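Local coordinates for protein elongation factor G (Thermus thermophilus, PDB 2DY1) that binds GTP with a magnesium ion and, as a member of the elongation factor G family, probably hydrolyses GTP to drive the translocation step of translation, at residues G166-G171 with G255-G260; G140-L145 with I159-Y164; V105-G110 with V131-L136. All blocks are in the same frame, centred on the assembly; numbering follows the deposited sequence.

Contact 1: G166-G171 with G255-G260. With GTP (guanosine-5'-triphosphate), chain C.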
loop_
_atom_site.group_PDB
_atom_site.type_symbol
_atom_site.label_atom_id
_atom_site.label_comp_id
_atom_site.label_asym_id
_atom_site.label_seq_id
_atom_site.Cartn_x
_atom_site.Cartn_y
_atom_site.Cartn_z
ATOM N N GLY A 166 -18.106 2.734 -40.239
ATOM C CA GLY A 166 -16.946 2.525 -41.086
ATOM C C GLY A 166 -15.672 2.227 -40.318
ATOM O O GLY A 166 -14.610 2.776 -40.626
ATOM N N GLY A 167 -15.769 1.364 -39.312
ATOM C CA GLY A 167 -14.592 1.008 -38.532
ATOM C C GLY A 167 -14.207 1.959 -37.410
ATOM O O GLY A 167 -13.324 1.644 -36.616
ATOM N N LYS A 168 -14.867 3.111 -37.332
ATOM C CA LYS A 168 -14.565 4.090 -36.300
ATOM C C LYS A 168 -15.567 3.999 -35.150
ATOM O O LYS A 168 -16.780 3.972 -35.383
ATOM C CB LYS A 168 -14.614 5.490 -36.904
ATOM C CG LYS A 168 -14.389 6.622 -35.911
ATOM C CD LYS A 168 -14.539 7.960 -36.603
ATOM C CE LYS A 168 -14.325 9.124 -35.655
ATOM N NZ LYS A 168 -14.653 10.415 -36.328
ATOM N N TRP A 169 -15.063 3.953 -33.920
ATOM C CA TRP A 169 -15.950 3.893 -32.745
ATOM C C TRP A 169 -16.540 5.283 -32.547
ATOM O O TRP A 169 -15.801 6.249 -32.343
ATOM C CB TRP A 169 -15.154 3.490 -31.513
ATOM C CG TRP A 169 -15.961 3.544 -30.250
ATOM C CD1 TRP A 169 -17.224 3.037 -30.057
ATOM C CD2 TRP A 169 -15.549 4.090 -28.998
ATOM N NE1 TRP A 169 -17.617 3.233 -28.754
ATOM C CE2 TRP A 169 -16.609 3.877 -28.082
ATOM C CE3 TRP A 169 -14.385 4.742 -28.558
ATOM C CZ2 TRP A 169 -16.541 4.286 -26.750
ATOM C CZ3 TRP A 169 -14.321 5.157 -27.227
ATOM C CH2 TRP A 169 -15.396 4.923 -26.342
ATOM N N VAL A 170 -17.863 5.382 -32.600
ATOM C CA VAL A 170 -18.555 6.664 -32.473
ATOM C C VAL A 170 -19.624 6.713 -31.404
ATOM O O VAL A 170 -20.182 7.778 -31.148
ATOM C CB VAL A 170 -19.251 7.079 -33.802
ATOM C CG1 VAL A 170 -18.217 7.179 -34.913
ATOM C CG2 VAL A 170 -20.350 6.061 -34.180
ATOM N N GLY A 171 -19.919 5.582 -30.772
ATOM C CA GLY A 171 -20.979 5.619 -29.790
ATOM C C GLY A 171 -21.284 4.329 -29.071
ATOM O O GLY A 171 -20.460 3.417 -28.990
ATOM N N GLY A 255 -13.242 9.397 -21.650
ATOM C CA GLY A 255 -13.243 10.824 -21.376
ATOM C C GLY A 255 -12.475 11.578 -22.452
ATOM O O GLY A 255 -12.689 12.763 -22.653
ATOM N N GLU A 256 -11.617 10.860 -23.179
ATOM C CA GLU A 256 -10.790 11.476 -24.227
ATOM C C GLU A 256 -11.632 11.722 -25.477
ATOM O O GLU A 256 -11.560 12.783 -26.075
ATOM C CB GLU A 256 -9.617 10.555 -24.549
ATOM C CG GLU A 256 -8.535 11.158 -25.417
ATOM C CD GLU A 256 -7.676 12.137 -24.652
ATOM O OE1 GLU A 256 -7.340 11.836 -23.481
ATOM O OE2 GLU A 256 -7.333 13.198 -25.219
ATOM N N ARG A 257 -12.450 10.742 -25.852
ATOM C CA ARG A 257 -13.323 10.877 -27.023
ATOM C C ARG A 257 -14.684 11.477 -26.642
ATOM O O ARG A 257 -15.512 11.743 -27.512
ATOM C CB ARG A 257 -13.565 9.498 -27.663
ATOM C CG ARG A 257 -12.334 8.749 -28.114
ATOM C CD ARG A 257 -11.652 9.490 -29.241
ATOM N NE ARG A 257 -12.579 9.718 -30.339
ATOM C CZ ARG A 257 -12.378 10.592 -31.322
ATOM N NH1 ARG A 257 -11.274 11.327 -31.345
ATOM N NH2 ARG A 257 -13.287 10.735 -32.279
ATOM N N GLU A 258 -14.903 11.703 -25.345
ATOM C CA GLU A 258 -16.163 12.216 -24.824
ATOM C C GLU A 258 -17.344 11.389 -25.323
ATOM O O GLU A 258 -18.316 11.924 -25.850
ATOM C CB GLU A 258 -16.367 13.698 -25.169
ATOM C CG GLU A 258 -15.542 14.625 -24.267
ATOM C CD GLU A 258 -16.117 14.805 -22.854
ATOM O OE1 GLU A 258 -17.046 14.044 -22.428
ATOM O OE2 GLU A 258 -15.608 15.730 -22.170
ATOM N N ILE A 259 -17.231 10.079 -25.150
ATOM C CA ILE A 259 -18.290 9.149 -25.530
ATOM C C ILE A 259 -18.815 8.434 -24.283
ATOM O O ILE A 259 -18.034 7.882 -23.503
ATOM C CB ILE A 259 -17.764 8.081 -26.523
ATOM C CG1 ILE A 259 -17.476 8.729 -27.883
ATOM C CG2 ILE A 259 -18.790 6.935 -26.665
ATOM C CD1 ILE A 259 -16.787 7.766 -28.879
ATOM N N GLY A 260 -20.135 8.475 -24.083
ATOM C CA GLY A 260 -20.762 7.759 -22.972
ATOM C C GLY A 260 -20.524 8.249 -21.563
ATOM O O GLY A 260 -20.761 7.511 -20.619
HETATM P PG GTP C . -3.143 6.641 -13.310
HETATM O O1G GTP C . -1.572 6.885 -13.546
HETATM O O2G GTP C . -3.721 7.809 -12.374
HETATM O O3G GTP C . -3.447 5.293 -12.779
HETATM O O3B GTP C . -3.743 6.859 -14.789
HETATM P PB GTP C . -5.293 7.106 -15.123
HETATM O O1B GTP C . -6.006 5.809 -15.054
HETATM O O2B GTP C . -5.811 8.221 -14.294
HETATM O O3A GTP C . -5.229 7.481 -16.681
HETATM P PA GTP C . -5.162 8.982 -17.244
HETATM O O1A GTP C . -6.511 9.585 -17.169
HETATM O O2A GTP C . -4.032 9.685 -16.595
HETATM O "O5'" GTP C . -4.825 8.756 -18.799
HETATM C "C5'" GTP C . -3.505 8.345 -19.161
HETATM C "C4'" GTP C . -3.291 8.549 -20.659
HETATM O "O4'" GTP C . -4.374 7.877 -21.323
HETATM C "C3'" GTP C . -3.420 10.033 -21.008
HETATM O "O3'" GTP C . -2.589 10.323 -22.135
HETATM C "C2'" GTP C . -4.894 10.160 -21.390
HETATM O "O2'" GTP C . -5.050 11.231 -22.327
HETATM C "C1'" GTP C . -5.062 8.839 -22.138
HETATM N N9 GTP C . -6.477 8.429 -22.280
HETATM C C8 GTP C . -7.361 8.306 -21.292
HETATM N N7 GTP C . -8.493 7.788 -21.765
HETATM C C5 GTP C . -8.334 7.584 -23.070
HETATM C C6 GTP C . -9.157 7.077 -24.070
HETATM O O6 GTP C . -10.286 6.652 -23.826
HETATM N N1 GTP C . -8.662 7.019 -25.379
HETATM C C2 GTP C . -7.363 7.462 -25.655
HETATM N N2 GTP C . -6.887 7.406 -26.896
HETATM N N3 GTP C . -6.596 7.940 -24.663
HETATM C C4 GTP C . -7.051 8.005 -23.403
HETATM O O HOH W 1 -15.679 9.146 -32.504
#
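The loop that carries the guanine-pocket residues Ser254 and Glu256 packs here, through Arg257 and Ile259, against Lys168 and Trp169 on strand 168-174. Ile259 and Trp169 reach toward each other tip to tip. The methyl CD1 of Ile259 sits over the centre of the six-membered ring of Trp169, 3.7 Å from its centroid and 5° off the ring normal, a CH-pi contact. The other branch of Ile259, CG2, lies 3.5 Å from Trp169 CZ2 of the same ring. Trp169 NE1 makes a weak hydrogen bond to Gly171 O. Arg257 slides past the indole in the opposite direction, its CG 4.2 Å from Trp169 CZ3 and oblique to the ring, with the guanidinium and ring planes 48° apart. At the edge of the guanidinium and in its plane, a water accepts from Arg257 NH2 and donates to Trp169 O, linking loop to strand where no direct hydrogen bond exists. The extended Lys168 brings NZ to 4.3 Å from Arg257 NH2, a like-charge approach that probably costs some energy. One residue before Arg257, Glu256 OE1 accepts from the ribose O2' of GTP at 2.6 Å. Loop 255-260 thus joins the sheet to the nucleoside end of the GTP site, in the P-loop GTPase fold.

Contact 2: G140-L145 with I159-Y164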
loop_
_atom_site.group_PDB
_atom_site.type_symbol
_atom_site.label_atom_id
_atom_site.label_comp_id
_atom_site.label_asym_id
_atom_site.label_seq_id
_atom_site.Cartn_x
_atom_site.Cartn_y
_atom_site.Cartn_z
ATOM N N GLY A 140 -9.001 -1.758 -30.193
ATOM C CA GLY A 140 -9.226 -3.106 -29.687
ATOM C C GLY A 140 -10.485 -3.866 -30.067
ATOM O O GLY A 140 -11.339 -3.369 -30.786
ATOM N N ASP A 141 -10.581 -5.095 -29.565
ATOM C CA ASP A 141 -11.712 -5.979 -29.845
ATOM C C ASP A 141 -12.580 -6.099 -28.592
ATOM O O ASP A 141 -12.300 -6.896 -27.687
ATOM C CB ASP A 141 -11.207 -7.368 -30.265
ATOM C CG ASP A 141 -12.346 -8.332 -30.576
ATOM O OD1 ASP A 141 -13.514 -7.940 -30.397
ATOM O OD2 ASP A 141 -12.086 -9.480 -30.999
ATOM N N TYR A 142 -13.648 -5.320 -28.566
ATOM C CA TYR A 142 -14.539 -5.293 -27.417
ATOM C C TYR A 142 -15.185 -6.634 -27.102
ATOM O O TYR A 142 -15.348 -6.988 -25.941
ATOM C CB TYR A 142 -15.631 -4.258 -27.646
ATOM C CG TYR A 142 -16.464 -3.954 -26.431
ATOM C CD1 TYR A 142 -15.983 -3.096 -25.441
ATOM C CD2 TYR A 142 -17.735 -4.489 -26.287
ATOM C CE1 TYR A 142 -16.763 -2.774 -24.333
ATOM C CE2 TYR A 142 -18.524 -4.171 -25.167
ATOM C CZ TYR A 142 -18.025 -3.314 -24.210
ATOM O OH TYR A 142 -18.816 -2.962 -23.136
ATOM N N TYR A 143 -15.551 -7.386 -28.131
ATOM C CA TYR A 143 -16.201 -8.658 -27.903
ATOM C C TYR A 143 -15.274 -9.688 -27.283
ATOM O O TYR A 143 -15.693 -10.437 -26.407
ATOM C CB TYR A 143 -16.833 -9.145 -29.205
ATOM C CG TYR A 143 -17.916 -8.189 -29.642
ATOM C CD1 TYR A 143 -17.628 -7.090 -30.460
ATOM C CD2 TYR A 143 -19.205 -8.317 -29.138
ATOM C CE1 TYR A 143 -18.610 -6.135 -30.758
ATOM C CE2 TYR A 143 -20.191 -7.379 -29.422
ATOM C CZ TYR A 143 -19.885 -6.292 -30.233
ATOM O OH TYR A 143 -20.870 -5.375 -30.513
ATOM N N ALA A 144 -14.012 -9.707 -27.709
ATOM C CA ALA A 144 -13.049 -10.628 -27.130
ATOM C C ALA A 144 -12.788 -10.177 -25.688
ATOM O O ALA A 144 -12.575 -11.006 -24.806
ATOM C CB ALA A 144 -11.749 -10.622 -27.940
ATOM N N LEU A 145 -12.800 -8.863 -25.456
ATOM C CA LEU A 145 -12.581 -8.339 -24.109
ATOM C C LEU A 145 -13.702 -8.811 -23.193
ATOM O O LEU A 145 -13.434 -9.242 -22.083
ATOM C CB LEU A 145 -12.518 -6.809 -24.128
ATOM C CG LEU A 145 -12.432 -6.171 -22.733
ATOM C CD1 LEU A 145 -11.170 -6.618 -22.007
ATOM C CD2 LEU A 145 -12.445 -4.661 -22.881
ATOM N N ILE A 159 -23.765 -3.923 -20.506
ATOM C CA ILE A 159 -24.819 -2.928 -20.612
ATOM C C ILE A 159 -24.712 -2.279 -21.981
ATOM O O ILE A 159 -25.716 -1.993 -22.636
ATOM C CB ILE A 159 -24.655 -1.812 -19.537
ATOM C CG1 ILE A 159 -24.730 -2.425 -18.136
ATOM C CG2 ILE A 159 -25.681 -0.706 -19.752
ATOM C CD1 ILE A 159 -25.982 -3.238 -17.880
ATOM N N ASP A 160 -23.474 -2.047 -22.413
ATOM C CA ASP A 160 -23.228 -1.375 -23.683
ATOM C C ASP A 160 -22.430 -2.237 -24.635
ATOM O O ASP A 160 -21.621 -3.067 -24.205
ATOM C CB ASP A 160 -22.341 -0.132 -23.483
ATOM C CG ASP A 160 -22.950 0.896 -22.567
ATOM O OD1 ASP A 160 -24.130 1.241 -22.787
ATOM O OD2 ASP A 160 -22.235 1.379 -21.647
ATOM N N LEU A 161 -22.663 -1.987 -25.922
ATOM C CA LEU A 161 -21.874 -2.575 -27.004
ATOM C C LEU A 161 -21.435 -1.339 -27.809
ATOM O O LEU A 161 -22.069 -0.295 -27.771
ATOM C CB LEU A 161 -22.699 -3.519 -27.874
ATOM C CG LEU A 161 -23.136 -4.798 -27.169
ATOM C CD1 LEU A 161 -23.973 -5.608 -28.160
ATOM C CD2 LEU A 161 -21.948 -5.611 -26.669
ATOM N N PRO A 162 -20.332 -1.445 -28.546
ATOM C CA PRO A 162 -19.879 -0.285 -29.312
ATOM C C PRO A 162 -20.615 -0.011 -30.607
ATOM O O PRO A 162 -20.985 -0.946 -31.339
ATOM C CB PRO A 162 -18.405 -0.586 -29.560
ATOM C CG PRO A 162 -18.361 -2.096 -29.602
ATOM C CD PRO A 162 -19.371 -2.558 -28.581
ATOM N N LEU A 163 -20.852 1.271 -30.875
ATOM C CA LEU A 163 -21.451 1.654 -32.149
ATOM C C LEU A 163 -20.309 2.085 -33.053
ATOM O O LEU A 163 -19.525 2.963 -32.704
ATOM C CB LEU A 163 -22.440 2.811 -31.983
ATOM C CG LEU A 163 -23.070 3.279 -33.293
ATOM C CD1 LEU A 163 -23.969 2.154 -33.816
ATOM C CD2 LEU A 163 -23.904 4.544 -33.065
ATOM N N TYR A 164 -20.186 1.437 -34.210
ATOM C CA TYR A 164 -19.142 1.783 -35.166
ATOM C C TYR A 164 -19.729 2.345 -36.447
ATOM O O TYR A 164 -20.856 2.017 -36.827
ATOM C CB TYR A 164 -18.334 0.550 -35.571
ATOM C CG TYR A 164 -17.420 0.006 -34.504
ATOM C CD1 TYR A 164 -16.157 0.564 -34.294
ATOM C CD2 TYR A 164 -17.809 -1.066 -33.710
ATOM C CE1 TYR A 164 -15.302 0.053 -33.308
ATOM C CE2 TYR A 164 -16.966 -1.579 -32.740
ATOM C CZ TYR A 164 -15.719 -1.025 -32.540
ATOM O OH TYR A 164 -14.869 -1.565 -31.585
HETATM O O HOH W 2 -12.376 -1.057 -32.150
HETATM O O HOH W 3 -14.898 -4.291 -30.956
HETATM O O HOH W 4 -20.337 -3.394 -32.290
#
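The rings of Tyr142 and Tyr143, at the start of helix 142-153, meet Leu161 and Pro162 of strand 156-165: Leu161 CD2 lies at the edge of the Tyr142 ring, near its plane, whereas Pro162 CD approaches that ring obliquely, 3.4 Å from Tyr142 CD2. Pro162 CD is also oblique to the ring of Tyr143 and 3.7 Å from Tyr143 OH, so one proline carbon touches both tyrosines. Tyr143 crosses Leu161 at about a right angle, with its CE2 3.7 Å from Leu161 CD2. In the plane of the Tyr143 ring, at its edge, a water accepts from Tyr143 OH and donates to Pro162 O.

The first torsion sends CG of Tyr142 anti to the backbone N (chi1 -169°), and the hydroxyl at the far end of the ring donates to Asp160 O at 3.0 Å. This donor stands above the carbonyl plane, 44° out of it. The carboxylate of Asp160 turns elsewhere and accepts from Leu252 N. Farther along, Tyr164 OH meets two waters, one donating to Gly140 O and the other accepting from Tyr142 N. Asp141 is the N-cap: its OD1 accepts weakly from Tyr143 N and Ala144 N. Helix 142-153 and strand 156-165 follow each other in the chain, and this packing of a capped helix start on the sheet belongs to the alpha/beta architecture of the GTP-binding domain.

Contact 3: V105-G110 with V131-L136. With GTP (guanosine-5'-triphosphate), chain C.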
loop_
_atom_site.group_PDB
_atom_site.type_symbol
_atom_site.label_atom_id
_atom_site.label_comp_id
_atom_site.label_asym_id
_atom_site.label_seq_id
_atom_site.Cartn_x
_atom_site.Cartn_y
_atom_site.Cartn_z
ATOM N N VAL A 105 -10.946 -0.322 -17.244
ATOM C CA VAL A 105 -10.173 -1.337 -17.952
ATOM C C VAL A 105 -9.936 -0.826 -19.373
ATOM O O VAL A 105 -10.878 -0.535 -20.106
ATOM C CB VAL A 105 -10.958 -2.687 -18.026
ATOM C CG1 VAL A 105 -10.232 -3.697 -18.950
ATOM C CG2 VAL A 105 -11.112 -3.262 -16.634
ATOM N N SER A 106 -8.669 -0.713 -19.766
ATOM C CA SER A 106 -8.340 -0.270 -21.121
ATOM C C SER A 106 -8.663 -1.394 -22.115
ATOM O O SER A 106 -8.288 -2.544 -21.891
ATOM C CB SER A 106 -6.841 0.064 -21.200
ATOM O OG SER A 106 -6.404 0.059 -22.545
ATOM N N ALA A 107 -9.354 -1.062 -23.202
ATOM C CA ALA A 107 -9.713 -2.062 -24.196
ATOM C C ALA A 107 -8.465 -2.633 -24.861
ATOM O O ALA A 107 -8.500 -3.731 -25.401
ATOM C CB ALA A 107 -10.634 -1.457 -25.249
ATOM N N GLU A 108 -7.368 -1.894 -24.805
ATOM C CA GLU A 108 -6.111 -2.350 -25.402
ATOM C C GLU A 108 -5.456 -3.450 -24.587
ATOM O O GLU A 108 -4.935 -4.423 -25.123
ATOM C CB GLU A 108 -5.056 -1.254 -25.425
ATOM C CG GLU A 108 -5.303 -0.008 -26.172
ATOM C CD GLU A 108 -4.010 0.458 -26.808
ATOM O OE1 GLU A 108 -3.840 0.230 -28.024
ATOM O OE2 GLU A 108 -3.156 1.020 -26.086
ATOM N N ALA A 109 -5.443 -3.249 -23.278
ATOM C CA ALA A 109 -4.773 -4.172 -22.378
ATOM C C ALA A 109 -5.589 -5.216 -21.651
ATOM O O ALA A 109 -5.051 -6.250 -21.262
ATOM C CB ALA A 109 -3.966 -3.366 -21.364
ATOM N N GLY A 110 -6.871 -4.957 -21.433
ATOM C CA GLY A 110 -7.682 -5.925 -20.717
ATOM C C GLY A 110 -7.350 -5.866 -19.237
ATOM O O GLY A 110 -6.796 -4.870 -18.761
ATOM N N VAL A 131 -17.572 -2.316 -14.259
ATOM C CA VAL A 131 -16.384 -2.106 -15.091
ATOM C C VAL A 131 -16.692 -1.041 -16.115
ATOM O O VAL A 131 -17.801 -1.003 -16.647
ATOM C CB VAL A 131 -16.044 -3.391 -15.900
ATOM C CG1 VAL A 131 -14.941 -3.116 -16.935
ATOM C CG2 VAL A 131 -15.602 -4.504 -14.952
ATOM N N VAL A 132 -15.728 -0.162 -16.390
ATOM C CA VAL A 132 -15.905 0.808 -17.469
ATOM C C VAL A 132 -14.729 0.592 -18.421
ATOM O O VAL A 132 -13.567 0.634 -18.022
ATOM C CB VAL A 132 -16.002 2.305 -16.978
ATOM C CG1 VAL A 132 -14.814 2.708 -16.135
ATOM C CG2 VAL A 132 -16.149 3.224 -18.195
ATOM N N VAL A 133 -15.048 0.308 -19.681
ATOM C CA VAL A 133 -14.024 0.051 -20.693
ATOM C C VAL A 133 -13.686 1.331 -21.419
ATOM O O VAL A 133 -14.540 1.965 -22.059
ATOM C CB VAL A 133 -14.516 -0.998 -21.700
ATOM C CG1 VAL A 133 -13.450 -1.186 -22.795
ATOM C CG2 VAL A 133 -14.794 -2.313 -20.973
ATOM N N THR A 134 -12.415 1.701 -21.295
ATOM C CA THR A 134 -11.876 2.919 -21.898
ATOM C C THR A 134 -10.967 2.611 -23.080
ATOM O O THR A 134 -10.666 1.461 -23.358
ATOM C CB THR A 134 -11.006 3.651 -20.888
ATOM O OG1 THR A 134 -9.941 2.767 -20.487
ATOM C CG2 THR A 134 -11.843 4.061 -19.661
ATOM N N LYS A 135 -10.538 3.674 -23.757
ATOM C CA LYS A 135 -9.587 3.570 -24.866
ATOM C C LYS A 135 -9.950 2.678 -26.054
ATOM O O LYS A 135 -9.061 2.243 -26.800
ATOM C CB LYS A 135 -8.219 3.135 -24.309
ATOM C CG LYS A 135 -7.656 4.096 -23.267
ATOM C CD LYS A 135 -6.202 3.726 -22.898
ATOM C CE LYS A 135 -5.533 4.805 -22.044
ATOM N NZ LYS A 135 -4.055 4.564 -21.843
ATOM N N LEU A 136 -11.236 2.389 -26.251
ATOM C CA LEU A 136 -11.583 1.554 -27.396
ATOM C C LEU A 136 -11.221 2.283 -28.706
ATOM O O LEU A 136 -11.045 1.633 -29.744
ATOM C CB LEU A 136 -13.075 1.194 -27.375
ATOM C CG LEU A 136 -13.540 0.196 -28.448
ATOM C CD1 LEU A 136 -12.843 -1.141 -28.232
ATOM C CD2 LEU A 136 -15.057 0.022 -28.396
HETATM P PG GTP C . -3.143 6.641 -13.310
HETATM O O1G GTP C . -1.572 6.885 -13.546
HETATM O O2G GTP C . -3.721 7.809 -12.374
HETATM O O3G GTP C . -3.447 5.293 -12.779
HETATM O O3B GTP C . -3.743 6.859 -14.789
HETATM P PB GTP C . -5.293 7.106 -15.123
HETATM O O1B GTP C . -6.006 5.809 -15.054
HETATM O O2B GTP C . -5.811 8.221 -14.294
HETATM O O3A GTP C . -5.229 7.481 -16.681
HETATM P PA GTP C . -5.162 8.982 -17.244
HETATM O O1A GTP C . -6.511 9.585 -17.169
HETATM O O2A GTP C . -4.032 9.685 -16.595
HETATM O "O5'" GTP C . -4.825 8.756 -18.799
HETATM C "C5'" GTP C . -3.505 8.345 -19.161
HETATM C "C4'" GTP C . -3.291 8.549 -20.659
HETATM O "O4'" GTP C . -4.374 7.877 -21.323
HETATM C "C3'" GTP C . -3.420 10.033 -21.008
HETATM O "O3'" GTP C . -2.589 10.323 -22.135
HETATM C "C2'" GTP C . -4.894 10.160 -21.390
HETATM O "O2'" GTP C . -5.050 11.231 -22.327
HETATM C "C1'" GTP C . -5.062 8.839 -22.138
HETATM N N9 GTP C . -6.477 8.429 -22.280
HETATM C C8 GTP C . -7.361 8.306 -21.292
HETATM N N7 GTP C . -8.493 7.788 -21.765
HETATM C C5 GTP C . -8.334 7.584 -23.070
HETATM C C6 GTP C . -9.157 7.077 -24.070
HETATM O O6 GTP C . -10.286 6.652 -23.826
HETATM N N1 GTP C . -8.662 7.019 -25.379
HETATM C C2 GTP C . -7.363 7.462 -25.655
HETATM N N2 GTP C . -6.887 7.406 -26.896
HETATM N N3 GTP C . -6.596 7.940 -24.663
HETATM C C4 GTP C . -7.051 8.005 -23.403
#
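Strands 100-106 and 129-134 lie side by side and parallel, as the two strands of a beta-alpha-beta unit whose helix is 113-124, and this contact joins their C-terminal ends, beside the guanine pocket. Val105 pairs with Val133 and Ser106 with Thr134. The ladder runs from Val105 N to Val132 O, from Thr134 N to Val105 O at 3.0 Å, and from Ala107 N to Thr134 O at 2.8 Å, all close to straight. Val133 CA adds a C-H...O contact to Val105 O.

On the sheet face of Val105 and Val133, Val105 CG2 meets Val131 CG1 at 3.8 Å, the two side chains crossing at a slant. Just past the strand, Ala107 CB touches both Val133 CG1 and Leu136 CD1, each at 3.7 Å. On the other face, Thr134 OG1 stands between the backbone N and the carbonyl carbon (chi1 59°) and is hydrogen-bonded to Ser20 O of the nucleotide-binding loop. Ser106 OG accepts from Glu108 N, an ST turn that bends the chain as it leaves the strand.

Lys135 lies between Ser106 and the nucleotide. Its CD is 3.7 Å from Ser106 OG, and its CG is 3.4 Å from GTP C6. Lys135 N donates to GTP O6 at 3.0 Å, while NZ is hydrogen-bonded to Gly19 O and makes a weak hydrogen bond to the ribose O4' of GTP. Thr134 to Asp137 fit the [N/T]KxD (G4) motif of GTPases. With the amide on the base carbonyl, the aliphatic chain on the purine and Asp137 also hydrogen-bonding GTP, the chemistry is consistent with guanine recognition by the loop after strand 129-134.

In the fold
All three contacts lie within the GTP-binding domain and reach the same mixed sheet. Along the chain they come in series: contact 3 closes first, then contact 2, then contact 1. Their centres are about 10 Å (2 and 3), 11 Å (1 and 2) and 13 Å (1 and 3) apart. Contacts 1 and 2 meet where strands 156-165 and 168-174 pair, with probable backbone hydrogen bonds between Leu163 and both Val170 and Gly171. Leu136 joins the group by packing against Pro162 and Tyr164 of contact 2 and Trp169 of contact 1. Contacts 1 and 3 each touch GTP, so this continuous packing connects two parts of the nucleotide pocket with the sheet beyond it.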